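PDB 6ZP9: PrimPol AEP domain (PP-N190) from Cyanophage S-2L, which probably synthesises primers and extends DNA as the primase-polymerase of a phage whose genome carries 2-aminoadenine in place of adenine. Local coordinates for residues S24-D29 against S68-G73; W127-P132 against Y186-M191; T139-R144 against Q190-L195. One frame throughout, in Å; residues are numbered along the deposited sequence.

Contact 1 of 3, residues S24-D29 against S68-G73; sequences SLLRKD and SYIVVG
K28 and L26 reach strand 67-71 and the turn after it in two different ways, one polar and partly exposed, the other apolar and buried. On the polar side sits the K28 ammonium. Its chain bends at chi3 (75°) and again at chi4 (70°), the second bend bringing NZ down onto consecutive backbone carbonyls. Among the carbonyls the shortest bond runs from K28 NZ to V72 O at 2.9 Å, with the nitrogen above the carbonyl plane. V71 O and G73 O add weak bonds to the same nitrogen, and D74 just beyond is its stronger partner, through a salt bridge. Water 1 accepts from K28 NZ at 3.0 Å and also meets V71 O. The buried side is in ordinary van der Waals contact: L26 CD1 stands 4.2 Å from I70 CD1 and 4.3 Å from V72 CG1. L26 follows the end of helix 16-25, where R27, with positive phi, closes a Schellman motif and turns the chain so that K28 faces the strand. One ammonium thus gathers three carbonyls at the strand's exit and the D74 carboxylate, a setting that should favour the charged lysine and hold this turn to the helix end.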
loop_
_atom_site.group_PDB
_atom_site.type_symbol
_atom_site.label_atom_id
_atom_site.label_comp_id
_atom_site.label_asym_id
_atom_site.label_seq_id
_atom_site.Cartn_x
_atom_site.Cartn_y
_atom_site.Cartn_z
ATOM N N SER A 24 8.052 6.288 5.662
ATOM C CA SER A 24 9.046 7.208 5.131
ATOM C C SER A 24 9.018 7.235 3.606
ATOM O O SER A 24 9.011 8.306 2.986
ATOM C CB SER A 24 10.428 6.793 5.634
ATOM O OG SER A 24 11.356 7.836 5.425
ATOM N N LEU A 25 9.018 6.065 2.981
ATOM C CA LEU A 25 8.992 6.031 1.527
ATOM C C LEU A 25 7.707 6.645 0.978
ATOM O O LEU A 25 7.709 7.213 -0.118
ATOM C CB LEU A 25 9.170 4.597 1.045
ATOM C CG LEU A 25 10.522 3.959 1.392
ATOM C CD1 LEU A 25 10.517 2.483 0.983
ATOM C CD2 LEU A 25 11.677 4.693 0.724
ATOM N N LEU A 26 6.616 6.572 1.729
ATOM C CA LEU A 26 5.370 7.205 1.319
ATOM C C LEU A 26 5.294 8.675 1.708
ATOM O O LEU A 26 4.248 9.299 1.486
ATOM C CB LEU A 26 4.178 6.453 1.918
ATOM C CG LEU A 26 3.928 5.070 1.312
ATOM C CD1 LEU A 26 2.788 4.399 2.072
ATOM C CD2 LEU A 26 3.620 5.167 -0.187
ATOM N N ARG A 27 6.374 9.232 2.267
ATOM C CA ARG A 27 6.429 10.630 2.715
ATOM C C ARG A 27 5.279 10.966 3.665
ATOM O O ARG A 27 4.767 12.089 3.687
ATOM C CB ARG A 27 6.474 11.582 1.517
ATOM C CG ARG A 27 7.729 11.353 0.664
ATOM C CD ARG A 27 7.756 12.173 -0.634
ATOM N NE ARG A 27 7.727 13.608 -0.375
ATOM C CZ ARG A 27 8.811 14.345 -0.156
ATOM N NH1 ARG A 27 10.009 13.779 -0.169
ATOM N NH2 ARG A 27 8.697 15.647 0.069
ATOM N N LYS A 28 4.883 9.993 4.483
ATOM C CA LYS A 28 3.788 10.153 5.429
ATOM C C LYS A 28 4.301 10.535 6.816
ATOM O O LYS A 28 5.495 10.470 7.121
ATOM C CB LYS A 28 2.958 8.872 5.505
ATOM C CG LYS A 28 2.057 8.671 4.315
ATOM C CD LYS A 28 1.351 7.313 4.386
ATOM C CE LYS A 28 0.235 7.343 5.415
ATOM N NZ LYS A 28 -0.928 8.192 4.991
ATOM N N ASP A 29 3.363 10.947 7.658
ATOM C CA ASP A 29 3.617 11.418 9.012
ATOM C C ASP A 29 2.982 10.407 9.952
ATOM O O ASP A 29 1.772 10.178 9.879
ATOM C CB ASP A 29 3.014 12.816 9.192
ATOM C CG ASP A 29 3.257 13.416 10.572
ATOM O OD1 ASP A 29 3.689 12.703 11.502
ATOM O OD2 ASP A 29 3.005 14.635 10.724
ATOM N N SER A 68 -2.359 -6.549 9.071
ATOM C CA SER A 68 -2.026 -5.150 9.304
ATOM C C SER A 68 -2.019 -4.377 7.995
ATOM O O SER A 68 -1.384 -4.804 7.026
ATOM C CB SER A 68 -0.657 -5.025 9.970
ATOM O OG SER A 68 -0.649 -5.659 11.237
ATOM N N TYR A 69 -2.684 -3.221 7.997
ATOM C CA TYR A 69 -2.839 -2.367 6.827
ATOM C C TYR A 69 -2.746 -0.907 7.255
ATOM O O TYR A 69 -3.062 -0.553 8.397
ATOM C CB TYR A 69 -4.199 -2.566 6.141
ATOM C CG TYR A 69 -4.493 -3.980 5.709
ATOM C CD1 TYR A 69 -4.959 -4.922 6.623
ATOM C CD2 TYR A 69 -4.307 -4.382 4.386
ATOM C CE1 TYR A 69 -5.233 -6.231 6.237
ATOM C CE2 TYR A 69 -4.575 -5.687 3.987
ATOM C CZ TYR A 69 -5.043 -6.610 4.920
ATOM O OH TYR A 69 -5.326 -7.913 4.552
ATOM N N ILE A 70 -2.368 -0.045 6.310
ATOM C CA ILE A 70 -2.475 1.394 6.515
ATOM C C ILE A 70 -3.255 2.020 5.370
ATOM O O ILE A 70 -3.193 1.563 4.228
ATOM C CB ILE A 70 -1.100 2.086 6.643
ATOM C CG1 ILE A 70 -0.160 1.646 5.505
ATOM C CG2 ILE A 70 -0.512 1.831 8.036
ATOM C CD1 ILE A 70 1.126 2.487 5.438
ATOM N N VAL A 71 -3.984 3.084 5.684
ATOM C CA VAL A 71 -4.544 3.930 4.641
ATOM C C VAL A 71 -3.397 4.691 3.987
ATOM O O VAL A 71 -2.657 5.420 4.659
ATOM C CB VAL A 71 -5.591 4.888 5.220
ATOM C CG1 VAL A 71 -6.218 5.721 4.100
ATOM C CG2 VAL A 71 -6.640 4.118 5.990
ATOM N N VAL A 72 -3.227 4.509 2.675
ATOM C CA VAL A 72 -2.123 5.175 1.985
ATOM C C VAL A 72 -2.387 6.676 1.881
ATOM O O VAL A 72 -1.523 7.500 2.209
ATOM C CB VAL A 72 -1.877 4.530 0.607
ATOM C CG1 VAL A 72 -0.787 5.279 -0.159
ATOM C CG2 VAL A 72 -1.498 3.047 0.756
ATOM N N GLY A 73 -3.593 7.055 1.460
ATOM C CA GLY A 73 -3.935 8.460 1.384
ATOM C C GLY A 73 -3.992 9.121 2.756
ATOM O O GLY A 73 -4.008 8.476 3.807
HETATM O O HOH W 1 -2.993 7.022 6.785
#

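Contact 2 of 3, residues W127-P132 against Y186-M191; sequences WVFHSP and YDPGQM
H130 and D187 form a His-carboxylate pair whose acid also caps a helix, each oxygen having its own task. H130 NE2 donates to D187 OD1 at 2.9 Å, meeting the anti lone pair, and the imidazole and carboxylate planes lie only 24° apart. D187 OD2 meanwhile accepts from Q190 N at 2.9 Å, an N-cap bond at the start of helix 188-194. The H130 ring stands on the crowded side of its backbone, CG lying between N and the carbonyl carbon (chi1 59°), and ND1 is hydrogen-bonded with S131 OG in the ring plane. The backbones meet beside this pair in a single bridge of F129 with Y186, in the parallel pattern: Y186 N donates to V128 O at 2.8 Å, and Y186 O accepts from H130 N. Next to the bridge the F129 ring packs on the first turn of the helix, its CD1 3.7 Å from P188 CD, with M191 CB near its rim. Further back along strand 123-129, the edge of W127 points toward the face of Y186 in an offset edge-to-face pair, ring centroids 5.4 Å apart and planes at 62°. M191 CE touches W127 CB at 3.9 Å. W127 NE1, next to the CD1 that meets Y186, is hydrogen-bonded to P110 O, and Y186 OH to R111 O, which helps set the turn of both rings. With an imidazole N-H on one oxygen and a helix N terminus on the other, D187 would be expected to stay ionised, linking the strand's exit directly to the helix start.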
loop_
_atom_site.group_PDB
_atom_site.type_symbol
_atom_site.label_atom_id
_atom_site.label_comp_id
_atom_site.label_asym_id
_atom_site.label_seq_id
_atom_site.Cartn_x
_atom_site.Cartn_y
_atom_site.Cartn_z
ATOM N N TRP A 127 4.513 3.910 -6.792
ATOM C CA TRP A 127 5.179 5.016 -7.469
ATOM C C TRP A 127 4.896 6.275 -6.652
ATOM O O TRP A 127 3.745 6.725 -6.573
ATOM C CB TRP A 127 4.688 5.160 -8.913
ATOM C CG TRP A 127 5.054 4.019 -9.841
ATOM C CD1 TRP A 127 6.079 3.991 -10.755
ATOM C CD2 TRP A 127 4.373 2.766 -9.969
ATOM N NE1 TRP A 127 6.081 2.790 -11.429
ATOM C CE2 TRP A 127 5.043 2.023 -10.973
ATOM C CE3 TRP A 127 3.266 2.193 -9.332
ATOM C CZ2 TRP A 127 4.647 0.737 -11.344
ATOM C CZ3 TRP A 127 2.873 0.906 -9.707
ATOM C CH2 TRP A 127 3.563 0.197 -10.706
ATOM N N VAL A 128 5.939 6.836 -6.030
ATOM C CA VAL A 128 5.790 7.939 -5.083
ATOM C C VAL A 128 6.064 9.256 -5.793
ATOM O O VAL A 128 7.029 9.369 -6.558
ATOM C CB VAL A 128 6.738 7.756 -3.884
ATOM C CG1 VAL A 128 6.557 8.900 -2.895
ATOM C CG2 VAL A 128 6.476 6.410 -3.221
ATOM N N PHE A 129 5.220 10.255 -5.537
ATOM C CA PHE A 129 5.371 11.565 -6.154
ATOM C C PHE A 129 6.173 12.507 -5.256
ATOM O O PHE A 129 6.296 12.298 -4.045
ATOM C CB PHE A 129 4.004 12.170 -6.464
ATOM C CG PHE A 129 3.183 11.342 -7.396
ATOM C CD1 PHE A 129 3.487 11.297 -8.750
ATOM C CD2 PHE A 129 2.110 10.600 -6.922
ATOM C CE1 PHE A 129 2.733 10.523 -9.618
ATOM C CE2 PHE A 129 1.353 9.827 -7.780
ATOM C CZ PHE A 129 1.666 9.787 -9.130
ATOM N N HIS A 130 6.719 13.564 -5.871
ATOM C CA HIS A 130 7.496 14.539 -5.112
ATOM C C HIS A 130 6.623 15.402 -4.200
ATOM O O HIS A 130 7.124 15.931 -3.199
ATOM C CB HIS A 130 8.331 15.412 -6.067
ATOM C CG HIS A 130 7.527 16.174 -7.079
ATOM N ND1 HIS A 130 6.663 17.193 -6.735
ATOM C CD2 HIS A 130 7.483 16.089 -8.432
ATOM C CE1 HIS A 130 6.106 17.691 -7.828
ATOM N NE2 HIS A 130 6.590 17.042 -8.872
ATOM N N SER A 131 5.337 15.528 -4.497
ATOM C CA SER A 131 4.404 16.327 -3.714
ATOM C C SER A 131 3.082 15.585 -3.596
ATOM O O SER A 131 2.776 14.722 -4.426
ATOM C CB SER A 131 4.170 17.704 -4.357
ATOM O OG SER A 131 5.401 18.350 -4.656
ATOM N N PRO A 132 2.275 15.897 -2.577
ATOM C CA PRO A 132 0.963 15.254 -2.465
ATOM C C PRO A 132 0.092 15.611 -3.656
ATOM O O PRO A 132 0.161 16.719 -4.181
ATOM C CB PRO A 132 0.391 15.828 -1.164
ATOM C CG PRO A 132 1.578 16.349 -0.408
ATOM C CD PRO A 132 2.502 16.851 -1.478
ATOM N N TYR A 186 8.358 10.717 -8.580
ATOM C CA TYR A 186 7.757 10.988 -9.877
ATOM C C TYR A 186 6.983 12.296 -9.843
ATOM O O TYR A 186 6.656 12.833 -8.782
ATOM C CB TYR A 186 6.837 9.835 -10.313
ATOM C CG TYR A 186 7.625 8.639 -10.767
ATOM C CD1 TYR A 186 8.076 8.542 -12.072
ATOM C CD2 TYR A 186 7.976 7.638 -9.872
ATOM C CE1 TYR A 186 8.832 7.470 -12.486
ATOM C CE2 TYR A 186 8.739 6.553 -10.276
ATOM C CZ TYR A 186 9.169 6.479 -11.586
ATOM O OH TYR A 186 9.927 5.404 -12.003
ATOM N N ASP A 187 6.703 12.805 -11.029
ATOM C CA ASP A 187 5.889 13.986 -11.174
ATOM C C ASP A 187 4.536 13.591 -11.727
ATOM O O ASP A 187 4.474 12.856 -12.721
ATOM C CB ASP A 187 6.562 14.993 -12.103
ATOM C CG ASP A 187 5.675 16.172 -12.410
ATOM O OD1 ASP A 187 5.595 17.082 -11.558
ATOM O OD2 ASP A 187 5.049 16.179 -13.495
ATOM N N PRO A 188 3.441 14.033 -11.107
ATOM C CA PRO A 188 2.113 13.570 -11.548
ATOM C C PRO A 188 1.757 13.980 -12.968
ATOM O O PRO A 188 1.013 13.259 -13.648
ATOM C CB PRO A 188 1.162 14.208 -10.526
ATOM C CG PRO A 188 1.964 15.282 -9.851
ATOM C CD PRO A 188 3.375 14.828 -9.874
ATOM N N GLY A 189 2.250 15.126 -13.435
ATOM C CA GLY A 189 1.981 15.517 -14.807
ATOM C C GLY A 189 2.713 14.641 -15.803
ATOM O O GLY A 189 2.146 14.238 -16.820
ATOM N N GLN A 190 3.980 14.338 -15.527
ATOM C CA GLN A 190 4.711 13.404 -16.373
ATOM C C GLN A 190 4.052 12.034 -16.351
ATOM O O GLN A 190 3.959 11.365 -17.381
ATOM C CB GLN A 190 6.171 13.308 -15.918
ATOM C CG GLN A 190 6.919 14.627 -16.005
ATOM C CD GLN A 190 8.419 14.464 -15.852
ATOM O OE1 GLN A 190 8.908 14.064 -14.794
ATOM N NE2 GLN A 190 9.158 14.764 -16.916
ATOM N N MET A 191 3.571 11.610 -15.183
ATOM C CA MET A 191 2.930 10.304 -15.074
ATOM C C MET A 191 1.644 10.259 -15.889
ATOM O O MET A 191 1.312 9.227 -16.489
ATOM C CB MET A 191 2.659 9.981 -13.598
ATOM C CG MET A 191 2.146 8.580 -13.356
ATOM S SD MET A 191 3.404 7.333 -13.710
ATOM C CE MET A 191 4.313 7.369 -12.163
#

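Contact 3 of 3, residues T139-R144 against Q190-L195; sequences TELQAR and QMLQVL
Helices 139-144 and 190-194 run side by side at 34°, their axes 10.0 Å apart at closest, with L141 opposite L192 and R144 opposite L195. This is a pair of roughly parallel helices packed on one side of an antiparallel sheet: L141, M191 and L195 all touch I88 of strand 85-90, and L195 also meets L145 and L148 further along helix 135-149. The buried half of the interface is built on L141. Its CD2 methyl sits against the backbone of the second helix, 3.6 Å from L192 N, and touches M191 CG at 3.9 Å and L192 CD1 at 3.8 Å. L195, just past the end of the second helix, answers with its CD1 lying 3.6 Å from L141 O. Toward the outside, R144 spans the groove. Its chain is extended from CG to NE, with CD anti to CA (chi2 -169°), and R144 CB packs on L195 CB at 3.8 Å before the guanidinium passes over to the neighbouring helix end. There R144 NH1 donates to L195 O at 3.0 Å, the carbonyl oxygen lying almost in the guanidinium plane. L195 is the first residue beyond the helix, so the positive group meets a carbonyl at a C-terminal end, where the helix dipole would be expected to favour it. One turn back on its own helix, E140 OE2 takes both R144 NE and NH2 side-on in a salt bridge, also within the guanidinium plane. With partners at two edges, the flat group has its rotation fixed, and one of its faces is turned to the exposed L192, whose CD1 methyl rests over its centre, 3.5 Å from R144 CZ.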
loop_
_atom_site.group_PDB
_atom_site.type_symbol
_atom_site.label_atom_id
_atom_site.label_comp_id
_atom_site.label_asym_id
_atom_site.label_seq_id
_atom_site.Cartn_x
_atom_site.Cartn_y
_atom_site.Cartn_z
ATOM N N THR A 139 -7.116 10.140 -8.524
ATOM C CA THR A 139 -8.082 9.119 -8.917
ATOM C C THR A 139 -7.904 8.746 -10.381
ATOM O O THR A 139 -7.963 7.562 -10.742
ATOM C CB THR A 139 -9.515 9.607 -8.657
ATOM O OG1 THR A 139 -9.708 9.840 -7.254
ATOM C CG2 THR A 139 -10.534 8.583 -9.136
ATOM N N GLU A 140 -7.645 9.744 -11.229
ATOM C CA GLU A 140 -7.447 9.486 -12.651
ATOM C C GLU A 140 -6.149 8.730 -12.906
ATOM O O GLU A 140 -6.132 7.775 -13.689
ATOM C CB GLU A 140 -7.466 10.801 -13.429
ATOM C CG GLU A 140 -7.178 10.638 -14.926
ATOM C CD GLU A 140 -8.317 9.970 -15.693
ATOM O OE1 GLU A 140 -9.385 9.711 -15.086
ATOM O OE2 GLU A 140 -8.147 9.712 -16.908
ATOM N N LEU A 141 -5.060 9.133 -12.243
ATOM C CA LEU A 141 -3.790 8.424 -12.388
ATOM C C LEU A 141 -3.914 6.974 -11.947
ATOM O O LEU A 141 -3.390 6.067 -12.608
ATOM C CB LEU A 141 -2.701 9.119 -11.573
ATOM C CG LEU A 141 -2.167 10.452 -12.092
ATOM C CD1 LEU A 141 -1.321 11.153 -11.032
ATOM C CD2 LEU A 141 -1.377 10.260 -13.377
ATOM N N GLN A 142 -4.586 6.738 -10.816
ATOM C CA GLN A 142 -4.697 5.382 -10.289
ATOM C C GLN A 142 -5.529 4.510 -11.216
ATOM O O GLN A 142 -5.198 3.338 -11.443
ATOM C CB GLN A 142 -5.298 5.423 -8.878
ATOM C CG GLN A 142 -5.432 4.071 -8.173
ATOM C CD GLN A 142 -4.178 3.669 -7.410
ATOM O OE1 GLN A 142 -3.077 4.101 -7.725
ATOM N NE2 GLN A 142 -4.352 2.838 -6.392
ATOM N N ALA A 143 -6.598 5.071 -11.782
ATOM C CA ALA A 143 -7.424 4.317 -12.716
ATOM C C ALA A 143 -6.644 3.971 -13.976
ATOM O O ALA A 143 -6.741 2.846 -14.486
ATOM C CB ALA A 143 -8.683 5.111 -13.062
ATOM N N ARG A 144 -5.860 4.919 -14.486
ATOM C CA ARG A 144 -5.057 4.644 -15.670
ATOM C C ARG A 144 -3.991 3.598 -15.388
ATOM O O ARG A 144 -3.694 2.756 -16.250
ATOM C CB ARG A 144 -4.419 5.930 -16.177
ATOM C CG ARG A 144 -5.432 6.924 -16.693
ATOM C CD ARG A 144 -4.723 8.039 -17.423
ATOM N NE ARG A 144 -5.625 9.118 -17.801
ATOM C CZ ARG A 144 -5.327 10.053 -18.700
ATOM N NH1 ARG A 144 -4.147 10.025 -19.315
ATOM N NH2 ARG A 144 -6.206 11.015 -18.980
ATOM N N GLN A 190 3.980 14.338 -15.527
ATOM C CA GLN A 190 4.711 13.404 -16.373
ATOM C C GLN A 190 4.052 12.034 -16.351
ATOM O O GLN A 190 3.959 11.365 -17.381
ATOM C CB GLN A 190 6.171 13.308 -15.918
ATOM C CG GLN A 190 6.919 14.627 -16.005
ATOM C CD GLN A 190 8.419 14.464 -15.852
ATOM O OE1 GLN A 190 8.908 14.064 -14.794
ATOM N NE2 GLN A 190 9.158 14.764 -16.916
ATOM N N MET A 191 3.571 11.610 -15.183
ATOM C CA MET A 191 2.930 10.304 -15.074
ATOM C C MET A 191 1.644 10.259 -15.889
ATOM O O MET A 191 1.312 9.227 -16.489
ATOM C CB MET A 191 2.659 9.981 -13.598
ATOM C CG MET A 191 2.146 8.580 -13.356
ATOM S SD MET A 191 3.404 7.333 -13.710
ATOM C CE MET A 191 4.313 7.369 -12.163
ATOM N N LEU A 192 0.917 11.376 -15.940
ATOM C CA LEU A 192 -0.308 11.420 -16.730
ATOM C C LEU A 192 -0.026 11.210 -18.215
ATOM O O LEU A 192 -0.866 10.661 -18.930
ATOM C CB LEU A 192 -1.023 12.749 -16.496
ATOM C CG LEU A 192 -2.482 12.846 -16.938
ATOM C CD1 LEU A 192 -3.319 11.723 -16.321
ATOM C CD2 LEU A 192 -3.041 14.199 -16.556
ATOM N N GLN A 193 1.153 11.616 -18.692
ATOM C CA GLN A 193 1.492 11.440 -20.101
ATOM C C GLN A 193 1.862 10.001 -20.436
ATOM O O GLN A 193 1.534 9.519 -21.522
ATOM C CB GLN A 193 2.645 12.354 -20.481
ATOM C CG GLN A 193 2.352 13.818 -20.302
ATOM C CD GLN A 193 3.352 14.659 -21.027
ATOM O OE1 GLN A 193 3.176 14.959 -22.211
ATOM N NE2 GLN A 193 4.435 15.018 -20.343
ATOM N N VAL A 194 2.554 9.302 -19.531
ATOM C CA VAL A 194 2.970 7.931 -19.809
ATOM C C VAL A 194 1.850 6.918 -19.577
ATOM O O VAL A 194 1.878 5.836 -20.168
ATOM C CB VAL A 194 4.217 7.579 -18.979
ATOM C CG1 VAL A 194 5.192 8.729 -19.011
ATOM C CG2 VAL A 194 3.846 7.250 -17.549
ATOM N N LEU A 195 0.865 7.236 -18.739
ATOM C CA LEU A 195 -0.321 6.426 -18.511
ATOM C C LEU A 195 -1.440 6.905 -19.414
ATOM O O LEU A 195 -1.798 8.088 -19.385
ATOM C CB LEU A 195 -0.768 6.514 -17.052
ATOM C CG LEU A 195 0.218 6.007 -16.000
ATOM C CD1 LEU A 195 -0.334 6.187 -14.583
ATOM C CD2 LEU A 195 0.551 4.563 -16.285
#

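In the fold
From the N terminus, helix 16-25 ends in contact 1, which closes a loop of 38 residues by joining that helix end to the exit of strand 67-71 in the first four-stranded sheet. Contact 2 opens later, at the end of strand 123-129 in the second sheet. Both it and contact 3 close on the same stretch, helix 188-194, sharing Q190 and M191; contact 3 opens inside the span of contact 2, on helix 135-149, and reaches slightly further along the chain. F129 CZ and L141 CD1 touch between them. Contact 1 meets contact 2 through L25 and R27, whereas contacts 1 and 3 do not touch. The last helix is thus tied to the second sheet and to helix 135-149.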